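Local coordinates for putative acetyltransferase Sthe_0691 (Sphaerobacter thermophilus, PDB 3SHP), which is a putative acetyltransferase that probably transfers an acetyl group from acetyl-CoA to an acceptor not yet identified, at residues 38-43 / 121-126; 125-130 / 150-155. All coordinates share one frame; numbering follows the deposited sequence.

Contact 1: 38-43 / 121-126; sequences NAARAE and VITVEI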
loop_
_atom_site.group_PDB
_atom_site.type_symbol
_atom_site.label_atom_id
_atom_site.label_comp_id
_atom_site.label_asym_id
_atom_site.label_seq_id
_atom_site.Cartn_x
_atom_site.Cartn_y
_atom_site.Cartn_z
ATOM N N ASN A 38 22.174 -4.044 -5.958
ATOM C CA ASN A 38 23.287 -4.416 -6.821
ATOM C C ASN A 38 22.716 -4.668 -8.214
ATOM O O ASN A 38 21.490 -4.579 -8.396
ATOM C CB ASN A 38 23.982 -5.672 -6.265
ATOM C CG ASN A 38 22.998 -6.781 -5.972
ATOM O OD1 ASN A 38 22.159 -7.149 -6.820
ATOM N ND2 ASN A 38 23.067 -7.306 -4.759
ATOM N N ALA A 39 23.579 -4.950 -9.189
ATOM C CA ALA A 39 23.133 -5.276 -10.549
ATOM C C ALA A 39 23.081 -6.784 -10.810
ATOM O O ALA A 39 22.619 -7.215 -11.853
ATOM C CB ALA A 39 24.020 -4.592 -11.586
ATOM N N ALA A 40 23.583 -7.594 -9.889
ATOM C CA ALA A 40 23.336 -9.044 -9.936
ATOM C C ALA A 40 23.193 -9.570 -8.515
ATOM O O ALA A 40 24.166 -9.590 -7.741
ATOM C CB ALA A 40 24.424 -9.798 -10.706
ATOM N N ARG A 41 21.956 -9.979 -8.222
ATOM C CA ARG A 41 21.434 -10.483 -6.962
ATOM C C ARG A 41 22.195 -11.562 -6.171
ATOM O O ARG A 41 22.116 -11.607 -4.939
ATOM C CB ARG A 41 20.119 -11.168 -7.324
ATOM C CG ARG A 41 18.973 -10.588 -6.767
ATOM C CD ARG A 41 17.793 -11.228 -7.452
ATOM N NE ARG A 41 17.567 -10.536 -8.713
ATOM C CZ ARG A 41 16.372 -10.278 -9.248
ATOM N NH1 ARG A 41 16.321 -9.631 -10.415
ATOM N NH2 ARG A 41 15.244 -10.635 -8.615
ATOM N N ALA A 42 22.790 -12.503 -6.902
ATOM C CA ALA A 42 23.521 -13.603 -6.305
ATOM C C ALA A 42 24.734 -13.864 -7.154
ATOM O O ALA A 42 24.787 -13.445 -8.313
ATOM C CB ALA A 42 22.654 -14.829 -6.259
ATOM N N GLU A 43 25.701 -14.591 -6.593
ATOM C CA GLU A 43 26.953 -14.858 -7.291
ATOM C C GLU A 43 27.637 -16.000 -6.538
ATOM O O GLU A 43 27.379 -16.190 -5.346
ATOM C CB GLU A 43 27.826 -13.592 -7.296
ATOM C CG GLU A 43 28.135 -13.087 -5.887
ATOM C CD GLU A 43 28.668 -11.670 -5.825
ATOM O OE1 GLU A 43 29.724 -11.495 -5.162
ATOM O OE2 GLU A 43 28.025 -10.723 -6.367
ATOM N N VAL A 121 35.944 -11.172 -12.716
ATOM C CA VAL A 121 34.580 -11.741 -12.613
ATOM C C VAL A 121 33.540 -10.909 -13.358
ATOM O O VAL A 121 33.486 -9.676 -13.214
ATOM C CB VAL A 121 34.112 -11.878 -11.145
ATOM C CG1 VAL A 121 32.883 -12.761 -11.046
ATOM C CG2 VAL A 121 35.211 -12.446 -10.273
ATOM N N ILE A 122 32.739 -11.591 -14.174
ATOM C CA ILE A 122 31.579 -11.014 -14.856
ATOM C C ILE A 122 30.374 -11.844 -14.440
ATOM O O ILE A 122 30.429 -13.082 -14.486
ATOM C CB ILE A 122 31.729 -11.076 -16.402
ATOM C CG1 ILE A 122 32.994 -10.337 -16.855
ATOM C CG2 ILE A 122 30.506 -10.482 -17.104
ATOM C CD1 ILE A 122 33.273 -10.393 -18.400
ATOM N N THR A 123 29.296 -11.162 -14.050
ATOM C CA THR A 123 28.159 -11.790 -13.402
ATOM C C THR A 123 26.895 -11.202 -14.049
ATOM O O THR A 123 26.700 -9.972 -14.055
ATOM C CB THR A 123 28.195 -11.539 -11.857
ATOM O OG1 THR A 123 29.412 -12.062 -11.305
ATOM C CG2 THR A 123 27.031 -12.205 -11.135
ATOM N N VAL A 124 26.068 -12.083 -14.610
ATOM C CA VAL A 124 24.878 -11.687 -15.372
ATOM C C VAL A 124 23.625 -12.439 -14.895
ATOM O O VAL A 124 23.630 -13.674 -14.781
ATOM C CB VAL A 124 25.060 -11.964 -16.888
ATOM C CG1 VAL A 124 23.941 -11.319 -17.702
ATOM C CG2 VAL A 124 26.440 -11.452 -17.382
ATOM N N GLU A 125 22.547 -11.700 -14.661
ATOM C CA GLU A 125 21.243 -12.284 -14.325
ATOM C C GLU A 125 20.524 -12.660 -15.612
ATOM O O GLU A 125 20.418 -11.813 -16.537
ATOM C CB GLU A 125 20.373 -11.270 -13.577
ATOM C CG GLU A 125 20.869 -10.883 -12.205
ATOM C CD GLU A 125 19.795 -10.114 -11.380
ATOM O OE1 GLU A 125 18.767 -9.685 -11.967
ATOM O OE2 GLU A 125 19.992 -9.935 -10.151
ATOM N N ILE A 126 20.054 -13.921 -15.689
ATOM C CA ILE A 126 19.268 -14.393 -16.826
ATOM C C ILE A 126 18.190 -15.373 -16.371
ATOM O O ILE A 126 18.492 -16.361 -15.709
ATOM C CB ILE A 126 20.135 -15.105 -17.908
ATOM C CG1 ILE A 126 21.370 -14.264 -18.287
ATOM C CG2 ILE A 126 19.285 -15.397 -19.168
ATOM C CD1 ILE A 126 22.374 -15.017 -19.164
#
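Two torsions set up the ion pair: in Glu125, CG lies anti to the carbonyl carbon (chi1 -67°) and the chain runs out extended, while Arg41 bends at chi3 (-83°) so that its guanidinium turns back onto the carboxylate. The two side chains cross at about a right angle. Arg41 grips side-on, with NE 2.9 Å from Glu125 OE2 and NH1 2.9 Å from Glu125 OE1. Both oxygens lie near the guanidinium plane, yet both nitrogens approach from above the carboxylate plane, since the two planes are far from coplanar. OE2 of Glu125 takes a second donor, the backbone N of Arg41 at 2.8 Å, along a nearly straight line (173°) to its anti lone pair. Backbone and side chain of one residue therefore fix the same carboxylate, and Arg88, paired with Glu125 OE1, probably helps to keep it ionised. Beside this polar grip, Ala40 CB rests 3.6 Å from Thr123 CG2, which also touches the Ala42 carbonyl oxygen at 3.8 Å; Thr123 OG1 is hydrogen-bonded to Gln165. The loop leading into strand 43-44 thus lies over strand 121-127, which runs between parallel strand 84-91 and antiparallel strand 157-167, with Ala42 reaching strand 143-151.

Contact 2: 125-130 / 150-155; sequences EIAADE and EAIARA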
loop_
_atom_site.group_PDB
_atom_site.type_symbol
_atom_site.label_atom_id
_atom_site.label_comp_id
_atom_site.label_asym_id
_atom_site.label_seq_id
_atom_site.Cartn_x
_atom_site.Cartn_y
_atom_site.Cartn_z
ATOM N N GLU A 125 22.547 -11.700 -14.661
ATOM C CA GLU A 125 21.243 -12.284 -14.325
ATOM C C GLU A 125 20.524 -12.660 -15.612
ATOM O O GLU A 125 20.418 -11.813 -16.537
ATOM C CB GLU A 125 20.373 -11.270 -13.577
ATOM C CG GLU A 125 20.869 -10.883 -12.205
ATOM C CD GLU A 125 19.795 -10.114 -11.380
ATOM O OE1 GLU A 125 18.767 -9.685 -11.967
ATOM O OE2 GLU A 125 19.992 -9.935 -10.151
ATOM N N ILE A 126 20.054 -13.921 -15.689
ATOM C CA ILE A 126 19.268 -14.393 -16.826
ATOM C C ILE A 126 18.190 -15.373 -16.371
ATOM O O ILE A 126 18.492 -16.361 -15.709
ATOM C CB ILE A 126 20.135 -15.105 -17.908
ATOM C CG1 ILE A 126 21.370 -14.264 -18.287
ATOM C CG2 ILE A 126 19.285 -15.397 -19.168
ATOM C CD1 ILE A 126 22.374 -15.017 -19.164
ATOM N N ALA A 127 16.937 -15.110 -16.729
ATOM C CA ALA A 127 15.855 -15.970 -16.273
ATOM C C ALA A 127 15.923 -17.280 -17.041
ATOM O O ALA A 127 16.302 -17.289 -18.203
ATOM C CB ALA A 127 14.493 -15.295 -16.471
ATOM N N ALA A 128 15.521 -18.374 -16.403
ATOM C CA ALA A 128 15.676 -19.681 -17.005
ATOM C C ALA A 128 14.868 -19.855 -18.283
ATOM O O ALA A 128 15.180 -20.735 -19.040
ATOM C CB ALA A 128 15.378 -20.817 -15.992
ATOM N N ASP A 129 13.850 -19.026 -18.537
ATOM C CA ASP A 129 13.060 -19.177 -19.774
ATOM C C ASP A 129 13.553 -18.233 -20.878
ATOM O O ASP A 129 12.913 -18.110 -21.933
ATOM C CB ASP A 129 11.553 -18.935 -19.511
ATOM C CG ASP A 129 11.299 -17.606 -18.844
ATOM O OD1 ASP A 129 12.289 -16.908 -18.564
ATOM O OD2 ASP A 129 10.128 -17.252 -18.578
ATOM N N GLU A 130 14.650 -17.527 -20.616
ATOM C CA GLU A 130 15.186 -16.613 -21.624
ATOM C C GLU A 130 16.162 -17.308 -22.578
ATOM O O GLU A 130 17.372 -17.078 -22.541
ATOM C CB GLU A 130 15.736 -15.335 -20.970
ATOM C CG GLU A 130 14.593 -14.475 -20.446
ATOM C CD GLU A 130 14.970 -13.431 -19.377
ATOM O OE1 GLU A 130 14.026 -12.726 -18.929
ATOM O OE2 GLU A 130 16.166 -13.295 -18.988
ATOM N N GLU A 150 12.385 -20.357 -8.831
ATOM C CA GLU A 150 11.087 -19.714 -8.903
ATOM C C GLU A 150 11.130 -18.295 -8.438
ATOM O O GLU A 150 10.178 -17.794 -7.855
ATOM C CB GLU A 150 10.079 -20.514 -8.100
ATOM C CG GLU A 150 9.880 -21.848 -8.748
ATOM C CD GLU A 150 8.596 -22.396 -8.388
ATOM O OE1 GLU A 150 8.369 -22.568 -7.176
ATOM O OE2 GLU A 150 7.795 -22.630 -9.295
ATOM N N ALA A 151 12.241 -17.631 -8.717
ATOM C CA ALA A 151 12.424 -16.279 -8.274
ATOM C C ALA A 151 11.654 -15.296 -9.140
ATOM O O ALA A 151 11.373 -14.187 -8.683
ATOM C CB ALA A 151 13.918 -15.928 -8.248
ATOM N N ILE A 152 11.314 -15.672 -10.376
ATOM C CA ILE A 152 10.744 -14.726 -11.340
ATOM C C ILE A 152 9.273 -15.047 -11.632
ATOM O O ILE A 152 8.962 -16.144 -12.117
ATOM C CB ILE A 152 11.546 -14.716 -12.695
ATOM C CG1 ILE A 152 13.074 -14.488 -12.500
ATOM C CG2 ILE A 152 10.978 -13.677 -13.665
ATOM C CD1 ILE A 152 13.427 -13.280 -11.660
ATOM N N ALA A 153 8.376 -14.100 -11.350
ATOM C CA ALA A 153 6.949 -14.240 -11.724
ATOM C C ALA A 153 6.735 -14.206 -13.240
ATOM O O ALA A 153 7.242 -13.326 -13.910
ATOM C CB ALA A 153 6.089 -13.124 -11.064
ATOM N N ARG A 154 5.989 -15.177 -13.759
ATOM C CA ARG A 154 5.472 -15.141 -15.117
ATOM C C ARG A 154 3.949 -15.334 -15.055
ATOM O O ARG A 154 3.352 -15.484 -13.972
ATOM C CB ARG A 154 6.117 -16.249 -15.988
ATOM C CG ARG A 154 7.652 -16.169 -16.161
ATOM C CD ARG A 154 8.089 -14.901 -16.943
ATOM N NE ARG A 154 9.487 -14.992 -17.351
ATOM C CZ ARG A 154 10.335 -13.967 -17.426
ATOM N NH1 ARG A 154 9.966 -12.722 -17.109
ATOM N NH2 ARG A 154 11.582 -14.189 -17.816
ATOM N N ALA A 155 3.319 -15.358 -16.219
ATOM C CA ALA A 155 1.896 -15.525 -16.274
ATOM C C ALA A 155 1.584 -16.968 -15.899
ATOM O O ALA A 155 2.046 -17.902 -16.582
ATOM C CB ALA A 155 1.387 -15.198 -17.669
HETATM O O HOH W 1 12.316 -10.786 -17.219
#
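Charge pairing dominates, and Arg154 supplies the positive side of the pairing between the two segments. Its guanidinium meets Asp129 tip to tip and side-on: NH2 lies 2.9 Å from Asp129 OD1 along an almost straight line (175°), and NE lies 2.7 Å from Asp129 OD2. Both oxygens use their syn lone pairs and the two planes are only 20° apart, the geometry of a two-pronged carboxylate-guanidinium pair. NH2 also reaches Glu130 OE1 at 3.1 Å, more obliquely, from above that carboxylate plane, and Glu130 OE1 has a further salt-bridge partner in Lys47 of the fourth subunit.

Hydrogen bonds to water and backbone complete the polar set. One water donates to Glu130 OE1 and accepts from Arg154 NH1 at 3.0 Å, and Glu130 OE2 accepts from the amide N of Ala127 at 3.0 Å. The acids sit in a type I turn, Ala127 to Glu130, closed by the bond from Glu130 N to Ala127 O. It ends strand 121-127, and Glu130 occupies the N-cap position of helix 131-139; on the other side, Ala151 and Ile152 form a classic beta bulge opposite Val159. Replacing Arg154 by an alanine would probably strip Asp129 of its two-pronged partner, leave Glu130 to rely more on Lys47 of the fourth subunit, and loosen the turn's tie to strand 153-154.

Apolar contact is slight: Ala127 CB lies 4.3 Å from Ile152 CG1. Two van der Waals touches fall on the guanidinium itself, the Ala127 CB methyl 3.4 Å from Arg154 NH2 and Ile152 CG2 over one face toward its rim, 3.7 Å above the plane.

Both contacts draw on strand 121-127, and the segments share Glu125 and Ile126, but their centres are about 14 Å apart and they touch nowhere else. Contact 1 is buried, its centre about 8 Å from that of the chain, and places a loop over the strand's middle; contact 2 is at the surface, where the same strand ends in a turn and meets strand 153-154. Each centres on an arginine gripping a carboxylate side-on, with the same polarity: the strand side gives the acid and the partner segment the arginine. In contact 1 a backbone amide and methyl packing join in; in contact 2 Asp129 pairs nearly coplanar with its arginine, where Glu125 is met from above its plane, and a water and another subunit's lysine take part.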